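Local coordinates for amidohydrolase 3 domain-containing protein (Pyrococcus furiosus, PDB 3ICJ) that is an uncharacterised zinc-containing member of the amidohydrolase family that probably hydrolyses carbon-nitrogen bonds other than peptide bonds, at residues 97-102 with 468-473; 326-331 with 359-364; 393-398 with 430-435. One frame throughout, in Å; residues are numbered along the deposited sequence.

In the fold
From the N terminus, strand 92-102 brings in residues 97-102, whose partner in contact 1 comes only at helix 463-477, so this contact closes a very long loop and both others fall within it. Contact 2 closes first, joining helices 328-338 and 352-365 on either side, in sequence, of strand 346-349. Contact 3 follows in series, pairing the ends of strands 391-394 and 429-431. Contacts 1 and 3 touch through Ser-100 with Ser-393 and Asp-99 with Thr-433, and share a zinc ion bound by His-101 and Asp-434. Contact 2 stands apart, its nearest atoms about 12 Å from contact 1 and about 10 Å from contact 3.

Contact 1 of 3, residues 97-102 with 468-473. With ZN (zinc ion), chain B.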
ATOM      1  N   PHE A  97       6.175 -10.539   6.652  1.00 32.18           N
ATOM      2  CA  PHE A  97       4.986  -9.725   6.447  1.00 34.26           C
ATOM      3  C   PHE A  97       4.656  -9.624   4.965  1.00 31.05           C
ATOM      4  O   PHE A  97       5.544  -9.684   4.115  1.00 35.27           O
ATOM      5  CB  PHE A  97       5.160  -8.337   7.061  1.00 32.46           C
ATOM      6  CG  PHE A  97       5.197  -8.353   8.566  1.00 37.04           C
ATOM      7  CD1 PHE A  97       4.042  -8.574   9.295  1.00 42.16           C
ATOM      8  CD2 PHE A  97       6.404  -8.173   9.249  1.00 34.77           C
ATOM      9  CE1 PHE A  97       4.067  -8.620  10.699  1.00 36.32           C
ATOM     10  CE2 PHE A  97       6.435  -8.188  10.665  1.00 35.43           C
ATOM     11  CZ  PHE A  97       5.261  -8.424  11.378  1.00 37.02           C
ATOM     12  N   PHE A  98       3.371  -9.483   4.689  1.00 34.41           N
ATOM     13  CA  PHE A  98       2.852  -9.358   3.348  1.00 34.83           C
ATOM     14  C   PHE A  98       1.940  -8.147   3.450  1.00 38.03           C
ATOM     15  O   PHE A  98       0.879  -8.223   4.079  1.00 35.27           O
ATOM     16  CB  PHE A  98       2.059 -10.636   2.997  1.00 36.52           C
ATOM     17  CG  PHE A  98       1.678 -10.781   1.524  1.00 39.93           C
ATOM     18  CD1 PHE A  98       1.815 -12.011   0.894  1.00 39.03           C
ATOM     19  CD2 PHE A  98       1.211  -9.700   0.768  1.00 33.98           C
ATOM     20  CE1 PHE A  98       1.465 -12.178  -0.459  1.00 40.47           C
ATOM     21  CE2 PHE A  98       0.862  -9.854  -0.588  1.00 42.41           C
ATOM     22  CZ  PHE A  98       0.999 -11.094  -1.201  1.00 36.73           C
ATOM     23  N   ASP A  99       2.364  -7.025   2.858  1.00 33.58           N
ATOM     24  CA  ASP A  99       1.551  -5.814   2.807  1.00 37.30           C
ATOM     25  C   ASP A  99       0.661  -5.864   1.560  1.00 39.89           C
ATOM     26  O   ASP A  99       1.136  -5.728   0.430  1.00 36.50           O
ATOM     27  CB  ASP A  99       2.469  -4.569   2.796  1.00 41.37           C
ATOM     28  CG  ASP A  99       1.715  -3.261   3.046  1.00 41.93           C
ATOM     29  OD1 ASP A  99       0.648  -3.047   2.462  1.00 39.09           O
ATOM     30  OD2 ASP A  99       2.207  -2.404   3.803  1.00 44.41           O
ATOM     31  N   SER A 100      -0.642  -6.052   1.746  1.00 34.58           N
ATOM     32  CA  SER A 100      -1.487  -6.347   0.589  1.00 34.08           C
ATOM     33  C   SER A 100      -1.873  -5.120  -0.265  1.00 36.32           C
ATOM     34  O   SER A 100      -2.496  -5.278  -1.306  1.00 36.81           O
ATOM     35  CB  SER A 100      -2.720  -7.150   1.003  1.00 34.93           C
ATOM     36  OG  SER A 100      -3.328  -6.594   2.150  1.00 41.87           O
ATOM     37  N   HIS A 101      -1.504  -3.912   0.176  1.00 36.42           N
ATOM     38  CA  HIS A 101      -1.839  -2.671  -0.546  1.00 41.05           C
ATOM     39  C   HIS A 101      -0.852  -1.551  -0.252  1.00 39.75           C
ATOM     40  O   HIS A 101      -0.917  -0.922   0.809  1.00 41.86           O
ATOM     41  CB  HIS A 101      -3.268  -2.224  -0.160  1.00 42.39           C
ATOM     42  CG  HIS A 101      -3.777  -1.022  -0.894  1.00 41.05           C
ATOM     43  ND1 HIS A 101      -4.970  -1.034  -1.585  1.00 48.39           N
ATOM     44  CD2 HIS A 101      -3.292   0.241  -1.004  1.00 44.97           C
ATOM     45  CE1 HIS A 101      -5.181   0.160  -2.114  1.00 42.41           C
ATOM     46  NE2 HIS A 101      -4.180   0.952  -1.774  1.00 37.90           N
ATOM     47  N   LEU A 102       0.027  -1.258  -1.206  1.00 41.14           N
ATOM     48  CA  LEU A 102       0.829  -0.057  -1.111  1.00 37.36           C
ATOM     49  C   LEU A 102       1.273   0.458  -2.482  1.00 43.28           C
ATOM     50  O   LEU A 102       1.054  -0.190  -3.516  1.00 38.39           O
ATOM     51  CB  LEU A 102       2.022  -0.239  -0.144  1.00 38.40           C
ATOM     52  CG  LEU A 102       2.937  -1.459  -0.234  1.00 49.79           C
ATOM     53  CD1 LEU A 102       3.690  -1.444  -1.554  1.00 45.93           C
ATOM     54  CD2 LEU A 102       3.920  -1.432   0.933  1.00 40.94           C
ATOM     55  N   HIS A 468      -1.652 -13.217  11.860  1.00 29.76           N
ATOM     56  CA  HIS A 468      -2.277 -13.967  10.783  1.00 29.17           C
ATOM     57  C   HIS A 468      -2.696 -13.090   9.599  1.00 32.45           C
ATOM     58  O   HIS A 468      -2.324 -13.371   8.445  1.00 34.02           O
ATOM     59  CB  HIS A 468      -3.495 -14.744  11.279  1.00 29.62           C
ATOM     60  CG  HIS A 468      -4.308 -15.302  10.160  1.00 30.32           C
ATOM     61  ND1 HIS A 468      -3.808 -16.243   9.284  1.00 34.36           N
ATOM     62  CD2 HIS A 468      -5.572 -15.035   9.752  1.00 38.97           C
ATOM     63  CE1 HIS A 468      -4.735 -16.534   8.384  1.00 41.02           C
ATOM     64  NE2 HIS A 468      -5.812 -15.813   8.647  1.00 42.88           N
ATOM     65  N   LEU A 469      -3.445 -12.022   9.889  1.00 37.22           N
ATOM     66  CA  LEU A 469      -3.930 -11.073   8.856  1.00 35.21           C
ATOM     67  C   LEU A 469      -2.831 -10.350   8.075  1.00 31.21           C
ATOM     68  O   LEU A 469      -2.993 -10.051   6.893  1.00 37.30           O
ATOM     69  CB  LEU A 469      -4.916 -10.058   9.468  1.00 31.70           C
ATOM     70  CG  LEU A 469      -6.145 -10.783  10.040  1.00 37.93           C
ATOM     71  CD1 LEU A 469      -6.968  -9.850  10.939  1.00 35.25           C
ATOM     72  CD2 LEU A 469      -7.009 -11.440   8.965  1.00 29.19           C
ATOM     73  N   TYR A 470      -1.706 -10.108   8.718  1.00 35.91           N
ATOM     74  CA  TYR A 470      -0.589  -9.417   8.096  1.00 35.07           C
ATOM     75  C   TYR A 470       0.390 -10.364   7.398  1.00 35.70           C
ATOM     76  O   TYR A 470       1.384  -9.935   6.857  1.00 32.76           O
ATOM     77  CB  TYR A 470       0.147  -8.593   9.145  1.00 39.41           C
ATOM     78  CG  TYR A 470       0.571  -7.213   8.724  1.00 38.28           C
ATOM     79  CD1 TYR A 470       0.482  -6.156   9.594  1.00 35.95           C
ATOM     80  CD2 TYR A 470       1.079  -6.975   7.471  1.00 41.17           C
ATOM     81  CE1 TYR A 470       0.887  -4.912   9.229  1.00 43.09           C
ATOM     82  CE2 TYR A 470       1.478  -5.734   7.099  1.00 43.27           C
ATOM     83  CZ  TYR A 470       1.381  -4.704   7.982  1.00 43.29           C
ATOM     84  OH  TYR A 470       1.782  -3.465   7.614  1.00 42.57           O
ATOM     85  N   THR A 471       0.082 -11.652   7.417  1.00 34.15           N
ATOM     86  CA  THR A 471       0.849 -12.651   6.707  1.00 31.98           C
ATOM     87  C   THR A 471      -0.000 -13.451   5.715  1.00 31.36           C
ATOM     88  O   THR A 471      -0.072 -13.115   4.552  1.00 34.75           O
ATOM     89  CB  THR A 471       1.597 -13.580   7.681  1.00 33.74           C
ATOM     90  OG1 THR A 471       0.684 -14.115   8.631  1.00 36.63           O
ATOM     91  CG2 THR A 471       2.676 -12.836   8.419  1.00 33.52           C
ATOM     92  N   HIS A 472      -0.650 -14.503   6.187  1.00 32.41           N
ATOM     93  CA  HIS A 472      -1.475 -15.336   5.337  1.00 33.73           C
ATOM     94  C   HIS A 472      -2.736 -14.615   4.884  1.00 35.32           C
ATOM     95  O   HIS A 472      -3.216 -14.835   3.801  1.00 33.36           O
ATOM     96  CB  HIS A 472      -1.829 -16.663   6.018  1.00 34.30           C
ATOM     97  CG  HIS A 472      -2.406 -17.688   5.091  1.00 42.48           C
ATOM     98  ND1 HIS A 472      -3.600 -18.323   5.333  1.00 47.42           N
ATOM     99  CD2 HIS A 472      -1.956 -18.180   3.915  1.00 34.17           C
ATOM    100  CE1 HIS A 472      -3.852 -19.170   4.357  1.00 41.45           C
ATOM    101  NE2 HIS A 472      -2.872 -19.098   3.482  1.00 44.29           N
ATOM    102  N   GLY A 473      -3.247 -13.737   5.726  1.00 33.29           N
ATOM    103  CA  GLY A 473      -4.474 -13.004   5.414  1.00 31.80           C
ATOM    104  C   GLY A 473      -4.264 -12.191   4.151  1.00 36.01           C
ATOM    105  O   GLY A 473      -4.997 -12.324   3.170  1.00 35.34           O
TER
HETATM  106 ZN    ZN B 601      -3.904   3.193  -2.168  0.50 50.64          ZN
HETATM  107  O   HOH W   1       3.756  -3.098   5.766  1.00 43.97           O
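Tyr-470 meets strand 97-99 with its ring and backbone, and through a water with its hydroxyl. The edge of the Phe-97 ring points at one face of the Tyr-470 ring in a T-shaped pair, planes 70° apart and centroids 5.2 Å apart. An off-staggered chi1 of -138° swings the tyrosine ring beside the Asp-99 side chain, its edge near Phe-98 O and Asp-99 CA. Its OH donates to a water (2.7 Å) that in turn donates to Asp-99 OD2 (2.6 Å), an oxygen also hydrogen-bonded to Thr-433 OG1. The other oxygen, OD1, accepts from His-101 N in an Asx turn; the same His-101 binds zinc through NE2 at 2.3 Å. Tyr-470 O takes the backbone N-H of Phe-98 at 3.0 Å. Thr-471 follows with its carbonyl O 3.6 Å from Phe-98 CB, while its OG1 turns back to Leu-467 O. Gly-473 N reaches His-468 O at 2.9 Å, closing the wider pi-type turn. Helix 468-473 crosses strand 97-99 at 83°. Phe-97 and Tyr-470 both pack on Pro-442 and Ile-446 of helix 442-451, while strand 236-244 pairs in parallel with strand 92-102.

Contact 2 of 3, residues 326-331 with 359-364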
ATOM      1  N   MET A 326     -16.220   6.301 -10.219  1.00 45.41           N
ATOM      2  CA  MET A 326     -16.658   5.309 -11.214  1.00 39.79           C
ATOM      3  C   MET A 326     -17.926   4.647 -10.718  1.00 35.17           C
ATOM      4  O   MET A 326     -17.979   4.200  -9.567  1.00 39.22           O
ATOM      5  CB  MET A 326     -15.621   4.202 -11.403  1.00 35.35           C
ATOM      6  CG  MET A 326     -14.386   4.543 -12.199  1.00 47.75           C
ATOM      7  SD  MET A 326     -13.353   3.050 -12.310  1.00 47.84           S
ATOM      8  CE  MET A 326     -14.054   2.252 -13.704  1.00 28.14           C
ATOM      9  N   ASN A 327     -18.926   4.528 -11.590  1.00 35.87           N
ATOM     10  CA  ASN A 327     -20.194   3.925 -11.196  1.00 37.60           C
ATOM     11  C   ASN A 327     -20.192   2.425 -11.458  1.00 42.11           C
ATOM     12  O   ASN A 327     -19.218   1.888 -11.995  1.00 37.24           O
ATOM     13  CB  ASN A 327     -21.407   4.641 -11.841  1.00 41.17           C
ATOM     14  CG  ASN A 327     -21.521   4.411 -13.358  1.00 43.80           C
ATOM     15  OD1 ASN A 327     -21.140   3.361 -13.895  1.00 41.23           O
ATOM     16  ND2 ASN A 327     -22.078   5.389 -14.043  1.00 38.01           N
ATOM     17  N   LYS A 328     -21.292   1.765 -11.102  1.00 38.78           N
ATOM     18  CA  LYS A 328     -21.409   0.321 -11.265  1.00 40.54           C
ATOM     19  C   LYS A 328     -21.126  -0.177 -12.701  1.00 39.20           C
ATOM     20  O   LYS A 328     -20.348  -1.097 -12.860  1.00 38.61           O
ATOM     21  CB  LYS A 328     -22.765  -0.175 -10.773  1.00 36.93           C
ATOM     22  CG  LYS A 328     -22.903  -1.694 -10.803  1.00 43.43           C
ATOM     23  CD  LYS A 328     -24.303  -2.119 -11.103  1.00 47.17           C
ATOM     24  CE  LYS A 328     -24.665  -1.747 -12.523  1.00 60.04           C
ATOM     25  NZ  LYS A 328     -26.107  -1.862 -12.751  1.00 47.29           N
ATOM     26  N   ASP A 329     -21.731   0.450 -13.719  1.00 34.10           N
ATOM     27  CA  ASP A 329     -21.551   0.041 -15.126  1.00 39.09           C
ATOM     28  C   ASP A 329     -20.092   0.178 -15.588  1.00 40.81           C
ATOM     29  O   ASP A 329     -19.618  -0.599 -16.432  1.00 33.25           O
ATOM     30  CB  ASP A 329     -22.418   0.883 -16.079  1.00 34.11           C
ATOM     31  CG  ASP A 329     -23.915   0.576 -15.985  1.00 43.15           C
ATOM     32  OD1 ASP A 329     -24.302  -0.562 -15.655  1.00 42.71           O
ATOM     33  OD2 ASP A 329     -24.713   1.491 -16.297  1.00 45.14           O
ATOM     34  N   GLU A 330     -19.403   1.193 -15.077  1.00 35.73           N
ATOM     35  CA  GLU A 330     -18.024   1.450 -15.495  1.00 36.75           C
ATOM     36  C   GLU A 330     -17.072   0.427 -14.885  1.00 40.65           C
ATOM     37  O   GLU A 330     -16.071   0.042 -15.512  1.00 44.30           O
ATOM     38  CB  GLU A 330     -17.609   2.888 -15.166  1.00 41.02           C
ATOM     39  CG  GLU A 330     -18.500   3.942 -15.846  1.00 39.25           C
ATOM     40  CD  GLU A 330     -18.228   5.363 -15.375  1.00 51.30           C
ATOM     41  OE1 GLU A 330     -18.131   5.595 -14.153  1.00 45.31           O
ATOM     42  OE2 GLU A 330     -18.145   6.267 -16.236  1.00 53.74           O
ATOM     43  N   ILE A 331     -17.392  -0.021 -13.674  1.00 37.66           N
ATOM     44  CA  ILE A 331     -16.607  -1.065 -13.002  1.00 38.42           C
ATOM     45  C   ILE A 331     -16.847  -2.400 -13.710  1.00 36.81           C
ATOM     46  O   ILE A 331     -15.890  -3.072 -14.047  1.00 34.58           O
ATOM     47  CB  ILE A 331     -16.951  -1.191 -11.506  1.00 39.64           C
ATOM     48  CG1 ILE A 331     -16.613   0.104 -10.770  1.00 43.03           C
ATOM     49  CG2 ILE A 331     -16.213  -2.373 -10.868  1.00 31.67           C
ATOM     50  CD1 ILE A 331     -17.158   0.145  -9.391  1.00 40.62           C
ATOM     51  N   LEU A 359     -19.999  -3.840  -4.384  1.00 36.96           N
ATOM     52  CA  LEU A 359     -20.772  -5.082  -4.237  1.00 36.62           C
ATOM     53  C   LEU A 359     -21.746  -5.340  -5.388  1.00 37.12           C
ATOM     54  O   LEU A 359     -21.809  -6.466  -5.891  1.00 34.47           O
ATOM     55  CB  LEU A 359     -21.483  -5.140  -2.880  1.00 36.32           C
ATOM     56  CG  LEU A 359     -20.603  -5.168  -1.620  1.00 36.19           C
ATOM     57  CD1 LEU A 359     -21.459  -5.019  -0.365  1.00 39.97           C
ATOM     58  CD2 LEU A 359     -19.769  -6.419  -1.544  1.00 34.36           C
ATOM     59  N   ASP A 360     -22.471  -4.306  -5.820  1.00 37.48           N
ATOM     60  CA  ASP A 360     -23.341  -4.393  -6.995  1.00 40.28           C
ATOM     61  C   ASP A 360     -22.574  -4.808  -8.238  1.00 37.20           C
ATOM     62  O   ASP A 360     -23.065  -5.602  -9.034  1.00 36.11           O
ATOM     63  CB  ASP A 360     -24.008  -3.045  -7.305  1.00 41.96           C
ATOM     64  CG  ASP A 360     -25.095  -2.662  -6.304  1.00 43.53           C
ATOM     65  OD1 ASP A 360     -25.537  -3.505  -5.494  1.00 41.36           O
ATOM     66  OD2 ASP A 360     -25.507  -1.489  -6.339  1.00 38.79           O
ATOM     67  N   ALA A 361     -21.391  -4.232  -8.420  1.00 33.68           N
ATOM     68  CA  ALA A 361     -20.591  -4.506  -9.601  1.00 35.18           C
ATOM     69  C   ALA A 361     -20.088  -5.951  -9.616  1.00 37.59           C
ATOM     70  O   ALA A 361     -20.118  -6.598 -10.669  1.00 32.11           O
ATOM     71  CB  ALA A 361     -19.452  -3.542  -9.690  1.00 28.06           C
ATOM     72  N   PHE A 362     -19.647  -6.443  -8.452  1.00 37.40           N
ATOM     73  CA  PHE A 362     -19.173  -7.823  -8.312  1.00 39.78           C
ATOM     74  C   PHE A 362     -20.301  -8.838  -8.463  1.00 40.61           C
ATOM     75  O   PHE A 362     -20.116  -9.883  -9.091  1.00 39.36           O
ATOM     76  CB  PHE A 362     -18.448  -8.050  -6.971  1.00 34.29           C
ATOM     77  CG  PHE A 362     -17.145  -7.313  -6.838  1.00 38.69           C
ATOM     78  CD1 PHE A 362     -16.347  -7.057  -7.946  1.00 37.96           C
ATOM     79  CD2 PHE A 362     -16.704  -6.889  -5.584  1.00 42.24           C
ATOM     80  CE1 PHE A 362     -15.139  -6.373  -7.814  1.00 47.25           C
ATOM     81  CE2 PHE A 362     -15.500  -6.206  -5.443  1.00 37.91           C
ATOM     82  CZ  PHE A 362     -14.716  -5.947  -6.555  1.00 40.18           C
ATOM     83  N   GLU A 363     -21.455  -8.524  -7.880  1.00 36.52           N
ATOM     84  CA  GLU A 363     -22.648  -9.349  -7.997  1.00 38.66           C
ATOM     85  C   GLU A 363     -23.078  -9.524  -9.443  1.00 39.82           C
ATOM     86  O   GLU A 363     -23.316 -10.646  -9.884  1.00 41.34           O
ATOM     87  CB  GLU A 363     -23.807  -8.719  -7.247  1.00 44.61           C
ATOM     88  CG  GLU A 363     -24.192  -9.421  -5.985  1.00 62.40           C
ATOM     89  CD  GLU A 363     -25.692  -9.464  -5.788  1.00 63.37           C
ATOM     90  OE1 GLU A 363     -26.264 -10.573  -5.808  1.00 65.34           O
ATOM     91  OE2 GLU A 363     -26.295  -8.388  -5.624  1.00 61.96           O
ATOM     92  N   GLU A 364     -23.180  -8.410 -10.169  1.00 41.14           N
ATOM     93  CA  GLU A 364     -23.697  -8.415 -11.539  1.00 44.40           C
ATOM     94  C   GLU A 364     -22.761  -9.165 -12.469  1.00 41.83           C
ATOM     95  O   GLU A 364     -23.203  -9.957 -13.295  1.00 34.81           O
ATOM     96  CB  GLU A 364     -23.923  -6.985 -12.046  1.00 44.15           C
ATOM     97  CG  GLU A 364     -24.140  -6.884 -13.557  1.00 50.71           C
ATOM     98  CD  GLU A 364     -24.590  -5.518 -14.013  1.00 49.74           C
ATOM     99  OE1 GLU A 364     -25.311  -4.836 -13.252  1.00 46.58           O
ATOM    100  OE2 GLU A 364     -24.221  -5.132 -15.142  1.00 49.89           O
TER
HETATM  101  O   HOH W   2     -23.275  -2.887 -16.618  1.00 41.48           O
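Lys-328 starts toward helix 359-364 with CG anti to its own backbone nitrogen (chi1 -175°), then bends at chi2 and again at chi3 (68°), which carries the amine across to the carboxylate of Glu-364. The glutamate comes to meet it on an extended chain, its CG likewise anti to N (chi1 166°), and the two side chains cross at about a right angle. Lys-328 NZ and Glu-364 OE1 stand 3.1 Å apart, a salt bridge whose hydrogen bond is weak. Asp-329 joins the network from the lysine side, but Asp-329 OD1 is a long 3.7 Å from Lys-328 NZ. A water bridges the two acids, donating to Asp-329 OD1 at 2.7 Å and to Glu-364 OE2 at 2.8 Å, which probably offsets their like charge. Both segments belong to helices of the amidohydrolase barrel, consecutive in the chain and separated by strand 346-349, which carries the zinc ligand His-348; the contact therefore packs two neighbouring outer helices against each other. Below the charged groups, Lys-328 CG lies 4.1 Å from Ala-361 CB, and the lysine CG and CD rest on the CB of Asp-360, whose carboxylate is engaged by Arg-384 of helix 379-388. Ile-331 puts its CG2 branch 3.6 Å from Ala-361 CB. The start of helix 328-338 is set by a capping box: Glu-330 N donates to Asn-327 OD1 at 3.0 Å, and Asn-327 N donates in return to Glu-330 OE1 at 2.9 Å, meeting that oxygen on its anti side and slightly out of the carboxylate plane.

Contact 3 of 3, residues 393-398 with 430-435; sequences SAQPHF and GFSTDS. With ZN (zinc ion), chain B.
Pro-396 sets its CG almost exactly over the middle of the Phe-431 ring, 3.5 Å from the centroid and 2° off the normal, a CH-pi contact against the ring face. Just before it, strands 393-394 and 430-431 pair in parallel: Ala-394 N donates to Gly-430 O (3.0 Å) and Ser-432 N to Ala-394 O (3.0 Å). Past the strands, Ser-432 turns OG between its N and carbonyl carbon (chi1 49°), which places it between the side chains of Gln-395 and Ser-393. Gln-395 NE2 donates to this OG at 2.6 Å, the oxygen lying 25° out of the amide plane, and Ser-393 OG is hydrogen-bonded to it at 3.1 Å while also reaching Ser-100 OG. Gln-395 CB covers one face of the Phe-398 ring, whose edge receives Asp-434 OD2 4.0 Å from CZ. Asp-434, in a left-handed backbone conformation, binds zinc through OD1 at 2.4 Å, together with His-101, His-103 and the carboxylated Lys-296, which also binds the second zinc. Gln-395 OE1 pairs with His-373 ND1, which probably carries the proton if the other ring nitrogen binds that second zinc; this sets the amide flip, and the glutamine probably helps orient His-373 as a second-shell residue.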
ATOM      1  N   SER A 393      -8.833  -5.593   1.759  1.00 34.51           N
ATOM      2  CA  SER A 393      -7.573  -5.106   2.280  1.00 36.85           C
ATOM      3  C   SER A 393      -7.826  -3.871   3.156  1.00 39.94           C
ATOM      4  O   SER A 393      -8.306  -2.842   2.666  1.00 45.76           O
ATOM      5  CB  SER A 393      -6.626  -4.770   1.141  1.00 45.02           C
ATOM      6  OG  SER A 393      -5.298  -4.744   1.626  1.00 45.47           O
ATOM      7  N   ALA A 394      -7.494  -3.988   4.436  1.00 41.78           N
ATOM      8  CA  ALA A 394      -7.739  -2.925   5.415  1.00 39.59           C
ATOM      9  C   ALA A 394      -6.429  -2.437   6.029  1.00 38.04           C
ATOM     10  O   ALA A 394      -5.451  -3.185   6.117  1.00 39.93           O
ATOM     11  CB  ALA A 394      -8.689  -3.413   6.484  1.00 40.72           C
ATOM     12  N   GLN A 395      -6.431  -1.176   6.461  1.00 38.47           N
ATOM     13  CA  GLN A 395      -5.251  -0.488   6.973  1.00 39.17           C
ATOM     14  C   GLN A 395      -5.491  -0.115   8.441  1.00 39.03           C
ATOM     15  O   GLN A 395      -6.141   0.911   8.723  1.00 41.39           O
ATOM     16  CB  GLN A 395      -4.941   0.773   6.132  1.00 36.67           C
ATOM     17  CG  GLN A 395      -4.579   0.513   4.649  1.00 41.55           C
ATOM     18  CD  GLN A 395      -5.792   0.158   3.772  1.00 54.95           C
ATOM     19  OE1 GLN A 395      -6.885   0.711   3.951  1.00 56.25           O
ATOM     20  NE2 GLN A 395      -5.602  -0.767   2.823  1.00 49.53           N
ATOM     21  N   PRO A 396      -4.998  -0.949   9.383  1.00 40.78           N
ATOM     22  CA  PRO A 396      -5.345  -0.689  10.782  1.00 40.31           C
ATOM     23  C   PRO A 396      -4.834   0.640  11.329  1.00 38.96           C
ATOM     24  O   PRO A 396      -5.480   1.197  12.215  1.00 40.07           O
ATOM     25  CB  PRO A 396      -4.716  -1.859  11.534  1.00 36.02           C
ATOM     26  CG  PRO A 396      -4.633  -2.958  10.519  1.00 36.26           C
ATOM     27  CD  PRO A 396      -4.372  -2.279   9.211  1.00 36.86           C
ATOM     28  N   HIS A 397      -3.719   1.157  10.810  1.00 41.71           N
ATOM     29  CA  HIS A 397      -3.202   2.428  11.301  1.00 40.44           C
ATOM     30  C   HIS A 397      -4.127   3.621  10.992  1.00 38.78           C
ATOM     31  O   HIS A 397      -4.015   4.657  11.622  1.00 43.19           O
ATOM     32  CB  HIS A 397      -1.744   2.690  10.857  1.00 45.25           C
ATOM     33  CG  HIS A 397      -1.026   3.660  11.747  1.00 50.11           C
ATOM     34  ND1 HIS A 397      -0.766   4.962  11.375  1.00 52.38           N
ATOM     35  CD2 HIS A 397      -0.565   3.533  13.017  1.00 40.65           C
ATOM     36  CE1 HIS A 397      -0.161   5.592  12.371  1.00 51.37           C
ATOM     37  NE2 HIS A 397      -0.028   4.748  13.378  1.00 46.49           N
ATOM     38  N   PHE A 398      -5.061   3.464  10.052  1.00 40.74           N
ATOM     39  CA  PHE A 398      -6.105   4.483   9.800  1.00 43.52           C
ATOM     40  C   PHE A 398      -6.883   4.779  11.096  1.00 41.14           C
ATOM     41  O   PHE A 398      -7.339   5.896  11.312  1.00 39.98           O
ATOM     42  CB  PHE A 398      -7.117   4.025   8.732  1.00 45.39           C
ATOM     43  CG  PHE A 398      -6.655   4.149   7.276  1.00 46.82           C
ATOM     44  CD1 PHE A 398      -5.339   4.387   6.935  1.00 49.21           C
ATOM     45  CD2 PHE A 398      -7.577   3.953   6.253  1.00 54.57           C
ATOM     46  CE1 PHE A 398      -4.946   4.480   5.589  1.00 53.23           C
ATOM     47  CE2 PHE A 398      -7.202   4.038   4.915  1.00 60.16           C
ATOM     48  CZ  PHE A 398      -5.873   4.305   4.585  1.00 57.86           C
ATOM     49  N   GLY A 430      -7.024  -8.919   4.784  1.00 35.28           N
ATOM     50  CA  GLY A 430      -5.570  -8.781   4.869  1.00 33.88           C
ATOM     51  C   GLY A 430      -5.220  -7.388   5.347  1.00 38.03           C
ATOM     52  O   GLY A 430      -6.035  -6.465   5.215  1.00 37.51           O
ATOM     53  N   PHE A 431      -4.011  -7.249   5.909  1.00 35.39           N
ATOM     54  CA  PHE A 431      -3.550  -5.985   6.438  1.00 38.03           C
ATOM     55  C   PHE A 431      -2.565  -5.309   5.510  1.00 41.42           C
ATOM     56  O   PHE A 431      -1.759  -5.970   4.841  1.00 37.56           O
ATOM     57  CB  PHE A 431      -2.922  -6.143   7.825  1.00 36.60           C
ATOM     58  CG  PHE A 431      -3.921  -6.279   8.956  1.00 39.63           C
ATOM     59  CD1 PHE A 431      -5.297  -6.139   8.746  1.00 37.13           C
ATOM     60  CD2 PHE A 431      -3.466  -6.542  10.246  1.00 38.51           C
ATOM     61  CE1 PHE A 431      -6.199  -6.266   9.815  1.00 45.48           C
ATOM     62  CE2 PHE A 431      -4.358  -6.664  11.313  1.00 35.75           C
ATOM     63  CZ  PHE A 431      -5.728  -6.520  11.096  1.00 40.48           C
ATOM     64  N   SER A 432      -2.642  -3.982   5.496  1.00 40.26           N
ATOM     65  CA  SER A 432      -1.795  -3.138   4.680  1.00 46.29           C
ATOM     66  C   SER A 432      -1.624  -1.778   5.324  1.00 49.55           C
ATOM     67  O   SER A 432      -2.276  -1.466   6.319  1.00 46.96           O
ATOM     68  CB  SER A 432      -2.379  -2.962   3.277  1.00 49.30           C
ATOM     69  OG  SER A 432      -3.757  -2.588   3.282  1.00 48.98           O
ATOM     70  N   THR A 433      -0.747  -0.971   4.738  1.00 44.33           N
ATOM     71  CA  THR A 433      -0.470   0.360   5.239  1.00 44.35           C
ATOM     72  C   THR A 433      -0.943   1.468   4.309  1.00 48.00           C
ATOM     73  O   THR A 433      -1.135   2.604   4.762  1.00 51.52           O
ATOM     74  CB  THR A 433       1.038   0.537   5.500  1.00 49.12           C
ATOM     75  OG1 THR A 433       1.771   0.318   4.284  1.00 48.28           O
ATOM     76  CG2 THR A 433       1.501  -0.466   6.541  1.00 44.32           C
ATOM     77  N   ASP A 434      -1.103   1.149   3.012  1.00 43.86           N
ATOM     78  CA  ASP A 434      -1.366   2.142   1.957  1.00 42.38           C
ATOM     79  C   ASP A 434      -0.190   3.115   1.909  1.00 43.24           C
ATOM     80  O   ASP A 434      -0.361   4.294   1.604  1.00 44.98           O
ATOM     81  CB  ASP A 434      -2.721   2.869   2.152  1.00 49.83           C
ATOM     82  CG  ASP A 434      -3.217   3.582   0.882  1.00 54.38           C
ATOM     83  OD1 ASP A 434      -2.562   3.488  -0.182  1.00 43.65           O
ATOM     84  OD2 ASP A 434      -4.268   4.247   0.957  1.00 53.82           O
ATOM     85  N   SER A 435       0.997   2.592   2.228  1.00 44.09           N
ATOM     86  CA  SER A 435       2.245   3.362   2.256  1.00 46.40           C
ATOM     87  C   SER A 435       2.425   4.031   0.877  1.00 50.51           C
ATOM     88  O   SER A 435       2.181   3.373  -0.171  1.00 45.87           O
ATOM     89  CB  SER A 435       3.422   2.444   2.634  1.00 43.32           C
ATOM     90  OG  SER A 435       4.655   3.129   2.669  1.00 56.82           O
TER
HETATM   91 ZN    ZN B 601      -3.904   3.193  -2.168  0.50 50.64          ZN
HETATM   92  O   HOH W   3      -2.092   0.204   8.592  1.00 39.50           O